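PDB 2GZS: IroE protein from Escherichia coli, which hydrolyses the trilactone siderophore enterobactin and its C-glucosylated derivatives, preferring the iron-free forms and usually opening the ring just once to give linear trimers. Local coordinates for residues G23-R28 and R90-T95; G115-F120 and V155-L160. All coordinates share one frame; numbering follows the deposited sequence.

Contact 1 of 2, residues G23-R28 and R90-T95; sequences GTRHYR and RAYDYT. With DFP (diisopropyl phosphonate), chain B.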
# COMPACT_ATOMS: atom_id res chain seq x y z
N GLY A 23 -9.40 18.17 10.07
CA GLY A 23 -10.21 17.74 11.19
C GLY A 23 -11.39 16.86 10.88
O GLY A 23 -12.23 16.54 11.74
N THR A 24 -11.60 16.40 9.65
CA THR A 24 -12.83 15.71 9.33
C THR A 24 -12.63 14.22 9.04
O THR A 24 -13.67 13.54 8.87
CB THR A 24 -13.48 16.27 8.05
OG1 THR A 24 -12.65 16.00 6.91
CG2 THR A 24 -13.65 17.80 8.18
N ARG A 25 -11.41 13.77 8.94
CA ARG A 25 -11.10 12.34 8.75
C ARG A 25 -10.23 11.91 9.94
O ARG A 25 -9.36 12.60 10.46
CB ARG A 25 -10.38 12.07 7.43
CG ARG A 25 -11.29 12.30 6.22
CD ARG A 25 -10.64 12.27 4.88
NE ARG A 25 -9.43 13.07 4.78
CZ ARG A 25 -9.45 14.44 4.72
NH1 ARG A 25 -10.62 15.09 4.71
NH2 ARG A 25 -8.27 15.06 4.64
N HIS A 26 -10.49 10.68 10.43
CA HIS A 26 -9.93 10.22 11.71
C HIS A 26 -9.34 8.83 11.50
O HIS A 26 -10.12 7.94 11.12
CB HIS A 26 -11.05 10.20 12.77
CG HIS A 26 -11.74 11.56 12.84
ND1 HIS A 26 -11.05 12.62 13.39
CD2 HIS A 26 -12.90 12.01 12.37
CE1 HIS A 26 -11.84 13.69 13.30
NE2 HIS A 26 -12.96 13.34 12.69
N TYR A 27 -8.04 8.69 11.70
CA TYR A 27 -7.28 7.49 11.33
C TYR A 27 -7.12 6.58 12.55
O TYR A 27 -6.93 7.04 13.67
CB TYR A 27 -5.89 7.83 10.73
CG TYR A 27 -6.13 8.73 9.50
CD1 TYR A 27 -6.29 8.22 8.24
CD2 TYR A 27 -6.21 10.10 9.71
CE1 TYR A 27 -6.51 9.02 7.10
CE2 TYR A 27 -6.45 10.92 8.60
CZ TYR A 27 -6.58 10.39 7.35
OH TYR A 27 -6.83 11.21 6.25
N ARG A 28 -7.14 5.28 12.27
CA ARG A 28 -6.84 4.25 13.31
C ARG A 28 -5.73 3.41 12.75
O ARG A 28 -5.94 2.87 11.65
CB ARG A 28 -8.08 3.42 13.59
CG ARG A 28 -7.85 2.35 14.70
CD ARG A 28 -9.21 1.77 15.04
NE ARG A 28 -10.24 2.60 15.64
CZ ARG A 28 -11.54 2.32 15.46
NH1 ARG A 28 -11.88 1.27 14.71
NH2 ARG A 28 -12.44 3.12 16.04
N ARG A 90 -11.67 7.39 2.13
CA ARG A 90 -10.65 6.87 1.26
C ARG A 90 -10.71 7.42 -0.18
O ARG A 90 -9.71 7.57 -0.85
CB ARG A 90 -10.72 5.33 1.29
CG ARG A 90 -11.87 4.77 0.46
CD ARG A 90 -12.06 3.28 0.79
NE ARG A 90 -11.05 2.50 0.10
CZ ARG A 90 -10.93 2.13 -1.16
NH1 ARG A 90 -11.98 2.57 -1.94
NH2 ARG A 90 -9.96 1.42 -1.65
N ALA A 91 -11.97 7.71 -0.60
CA ALA A 91 -12.09 8.30 -1.94
C ALA A 91 -11.38 9.68 -2.02
O ALA A 91 -10.91 9.93 -3.10
CB ALA A 91 -13.55 8.55 -2.28
N TYR A 92 -11.36 10.35 -0.89
CA TYR A 92 -10.62 11.64 -0.85
C TYR A 92 -9.11 11.40 -0.71
O TYR A 92 -8.29 11.88 -1.47
CB TYR A 92 -11.13 12.49 0.30
CG TYR A 92 -10.50 13.89 0.18
CD1 TYR A 92 -10.76 14.76 -0.86
CD2 TYR A 92 -9.61 14.32 1.14
CE1 TYR A 92 -10.13 16.04 -0.92
CE2 TYR A 92 -8.96 15.54 1.13
CZ TYR A 92 -9.25 16.38 0.07
OH TYR A 92 -8.62 17.62 0.04
N ASP A 93 -8.79 10.62 0.38
CA ASP A 93 -7.35 10.52 0.69
C ASP A 93 -6.50 9.84 -0.31
O ASP A 93 -5.29 10.09 -0.43
CB ASP A 93 -7.21 9.73 2.01
CG ASP A 93 -7.59 10.46 3.27
OD1 ASP A 93 -7.56 11.72 3.24
OD2 ASP A 93 -7.92 9.83 4.28
N TYR A 94 -7.11 8.87 -1.10
CA TYR A 94 -6.28 8.03 -1.95
C TYR A 94 -6.17 8.49 -3.38
O TYR A 94 -5.38 7.94 -4.18
CB TYR A 94 -6.81 6.57 -1.95
CG TYR A 94 -6.80 5.89 -0.59
CD1 TYR A 94 -6.25 6.44 0.56
CD2 TYR A 94 -7.38 4.62 -0.51
CE1 TYR A 94 -6.28 5.75 1.79
CE2 TYR A 94 -7.41 3.92 0.69
CZ TYR A 94 -6.86 4.50 1.83
OH TYR A 94 -6.90 3.82 3.03
N THR A 95 -6.95 9.54 -3.70
CA THR A 95 -7.01 9.88 -5.11
C THR A 95 -6.26 11.17 -5.48
O THR A 95 -6.30 12.15 -4.74
CB THR A 95 -8.48 10.09 -5.58
OG1 THR A 95 -9.09 11.04 -4.69
CG2 THR A 95 -9.25 8.78 -5.62
C1 DFP B . -13.31 -1.64 -6.02
C2 DFP B . -14.81 -1.32 -6.11
C3 DFP B . -13.04 -2.96 -5.31
C1' DFP B . -12.62 2.64 -7.30
C2' DFP B . -11.54 2.65 -8.34
C3' DFP B . -13.97 2.97 -8.02
P DFP B . -11.92 0.65 -5.68
O1P DFP B . -12.77 -0.57 -5.18
O2P DFP B . -12.79 1.33 -6.81
O3P DFP B . -11.54 1.61 -4.57
O HOH W 1 -6.03 13.86 2.44

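Contact 2 of 2, residues G115-F120 and V155-L160; sequences GGSNNF and VLDSWL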
# COMPACT_ATOMS: atom_id res chain seq x y z
N GLY A 115 -9.12 13.90 -4.60
CA GLY A 115 -7.96 14.76 -4.79
C GLY A 115 -7.11 14.99 -3.56
O GLY A 115 -6.23 15.85 -3.59
N GLY A 116 -7.31 14.21 -2.51
CA GLY A 116 -6.56 14.44 -1.27
C GLY A 116 -5.24 13.68 -1.20
O GLY A 116 -4.62 13.70 -0.07
N SER A 117 -4.76 13.02 -2.23
CA SER A 117 -3.58 12.15 -2.08
C SER A 117 -2.40 12.92 -1.56
O SER A 117 -1.66 12.37 -0.77
CB SER A 117 -3.22 11.42 -3.39
OG SER A 117 -2.98 12.37 -4.40
N ASN A 118 -2.11 14.15 -1.99
CA ASN A 118 -0.85 14.76 -1.50
C ASN A 118 -0.98 15.08 -0.04
O ASN A 118 0.04 14.91 0.69
CB ASN A 118 -0.57 15.99 -2.33
CG ASN A 118 -0.16 15.72 -3.75
OD1 ASN A 118 0.23 14.62 -4.14
ND2 ASN A 118 -0.17 16.77 -4.57
N ASN A 119 -2.13 15.51 0.44
CA ASN A 119 -2.22 15.80 1.89
C ASN A 119 -2.18 14.52 2.70
O ASN A 119 -1.61 14.55 3.80
CB ASN A 119 -3.52 16.53 2.22
CG ASN A 119 -3.79 17.81 1.44
OD1 ASN A 119 -4.82 17.89 0.78
ND2 ASN A 119 -2.91 18.77 1.54
N PHE A 120 -2.74 13.43 2.15
CA PHE A 120 -2.69 12.16 2.90
C PHE A 120 -1.24 11.67 2.89
O PHE A 120 -0.79 11.16 3.94
CB PHE A 120 -3.64 11.17 2.24
CG PHE A 120 -3.57 9.78 2.91
CD1 PHE A 120 -3.87 9.62 4.26
CD2 PHE A 120 -3.19 8.68 2.13
CE1 PHE A 120 -3.80 8.35 4.85
CE2 PHE A 120 -3.08 7.44 2.76
CZ PHE A 120 -3.36 7.26 4.11
N VAL A 155 -0.87 4.35 -4.53
CA VAL A 155 0.52 3.85 -4.61
C VAL A 155 1.27 4.35 -5.81
O VAL A 155 2.43 4.73 -5.78
CB VAL A 155 0.50 2.31 -4.59
CG1 VAL A 155 1.88 1.68 -4.82
CG2 VAL A 155 -0.02 1.82 -3.24
N LEU A 156 0.59 4.39 -6.99
CA LEU A 156 1.22 4.96 -8.21
C LEU A 156 1.58 6.44 -8.01
O LEU A 156 2.69 6.87 -8.36
CB LEU A 156 0.31 4.82 -9.43
CG LEU A 156 0.05 3.40 -9.91
CD1 LEU A 156 -0.95 3.39 -11.08
CD2 LEU A 156 1.35 2.69 -10.29
N ASP A 157 0.66 7.19 -7.45
CA ASP A 157 0.84 8.61 -7.16
C ASP A 157 2.08 8.80 -6.26
O ASP A 157 2.89 9.74 -6.45
CB ASP A 157 -0.43 9.20 -6.57
CG ASP A 157 -0.39 10.71 -6.37
OD1 ASP A 157 -0.19 11.41 -7.42
OD2 ASP A 157 -0.54 11.27 -5.27
N SER A 158 2.23 7.87 -5.31
CA SER A 158 3.34 7.97 -4.35
C SER A 158 4.63 7.50 -5.02
O SER A 158 5.70 8.10 -4.77
CB SER A 158 3.02 7.02 -3.17
OG SER A 158 1.89 7.49 -2.48
N TRP A 159 4.59 6.47 -5.87
CA TRP A 159 5.81 6.08 -6.60
C TRP A 159 6.34 7.26 -7.40
O TRP A 159 7.53 7.52 -7.57
CB TRP A 159 5.46 4.90 -7.56
CG TRP A 159 6.66 4.40 -8.32
CD1 TRP A 159 7.60 3.48 -7.90
CD2 TRP A 159 7.08 4.79 -9.63
NE1 TRP A 159 8.55 3.30 -8.88
CE2 TRP A 159 8.25 4.10 -9.97
CE3 TRP A 159 6.54 5.69 -10.55
CZ2 TRP A 159 8.92 4.26 -11.19
CZ3 TRP A 159 7.19 5.85 -11.77
CH2 TRP A 159 8.34 5.16 -12.08
N LEU A 160 5.44 8.09 -7.94
CA LEU A 160 5.84 9.29 -8.72
C LEU A 160 6.43 10.36 -7.84
O LEU A 160 7.31 11.09 -8.30
CB LEU A 160 4.63 9.90 -9.46
CG LEU A 160 4.20 9.13 -10.70
CD1 LEU A 160 2.80 9.57 -11.14
CD2 LEU A 160 5.25 9.34 -11.80
O HOH W 2 -0.97 13.99 -6.96

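Contact 1 of 2, residues G23-R28 and R90-T95
The carboxylate of Asp-93 is shared by Arg-25 and Tyr-27. Arg-25 NE makes a salt bridge to Asp-93 OD1 at 2.8 Å, and Tyr-27 OH gives a 2.6 Å hydrogen bond to Asp-93 OD2. The contact ties the start of strand 26-34, near one border of the mixed sheet of this alpha/beta-hydrolase fold, and the loop leading into it to helix 87-93. Neither bond lies flat: NE reaches OD1 on the syn side but 29° out of the carboxylate plane, with a bent N-H...O angle of 130°, and the phenol hydroxyl meets OD2 from above that plane. Tyr-79 OH also bonds to Asp-93 OD2, while a water donates to Asp-93 OD1 at 2.7 Å, giving this buried charge several partners. Asp-22 OD2 forms a second salt bridge, with Arg-25 NH1. At the start of 90-95, Arg-90 NH1 donates to O3P of the diisopropyl phosphonate at 2.8 Å; Asp-50 OD1 pairs with Arg-90 NE.

The Arg-25 chain, bent at chi3, sets its guanidinium against Tyr-92, whose ring plane is turned 59° from it, so that the two do not stack. With an alanine here in place of Arg-25, Asp-93 OD1 is likely to lose its salt-bridge mate and Tyr-92 the guanidinium it packs on. Tyr-92 CD2 sits over the centre of the guanidinium, 3.6 Å from Arg-25 CZ.

Contact 2 of 2, residues G115-F120 and V155-L160
The carboxylate of Asp-157 and the side-chain amide of Asn-118 are nearly parallel, their planes 17° apart, although the two side chains cross at about a right angle. Their nearest atoms, Asn-118 OD1 and Asp-157 OD2, are both oxygens and stay 3.6 Å apart. A water joins the two groups instead, donating to Asn-118 OD1 at 3.1 Å and to Asp-157 OD1 at 2.7 Å. Over one face of the carboxylate comes the hydroxyl of Ser-117, which donates a hydrogen bond to it: Ser-117 OG is 2.8 Å from Asp-157 OD2 and lies 56° out of the carboxylate plane. The methylene follows the hydroxyl in, with Ser-117 CB 3.3 Å from Asp-157 OD2.

These groups link the first turn of helix 117-132 to helix 150-161, the helix that follows the active-site Ser-149 of the nucleophile elbow and leads on through a beta-alpha-beta crossover from strand 143-148 to strand 167-171. Gly-116 is the N-cap of the first helix, its carbonyl O accepting from Phe-120 N at 2.9 Å. The carboxylate lies alongside this first turn, where the Ser-117 hydroxyl meets it. Asp-157 CG stands anti to the backbone N (chi1 -174°), which turns the acid toward the start of helix 117-132.

Arg-121 NH2 pairs with OD2 and Arg-185 NH1 with OD1, so each carboxylate oxygen has a salt bridge in addition to its bond from the hydroxyl or the water, and the two arginines probably stabilise its negative charge. Arg-121 NH2 also bonds to Ser-158 OG, and deeper in the same interface the ring of Phe-120 meets that of Phe-154 edge-to-face.

Contacts 1 and 2 follow one another along the chain, contact 1 closing before contact 2 opens, with their centres 12 Å apart. Helices 87-93 and 117-132 are consecutive and join the two directly: Tyr-92 O probably accepts a hydrogen bond from Gly-116 N at 2.7 Å, and Thr-95 OG1 probably takes part in another with Gly-115 N. Phe-120 reaches back to contact 1, Phe-120 CE1 lying 3.6 Å from Tyr-27 CE1. A run of contacts thus links strand 26-34, in the sheet, through helices 87-93 and 117-132 to helix 150-161. Its 90-95 part brings Arg-90 to the ligand pocket, whereas the side chain of Ser-117 is about 13 Å from the bound phosphonate.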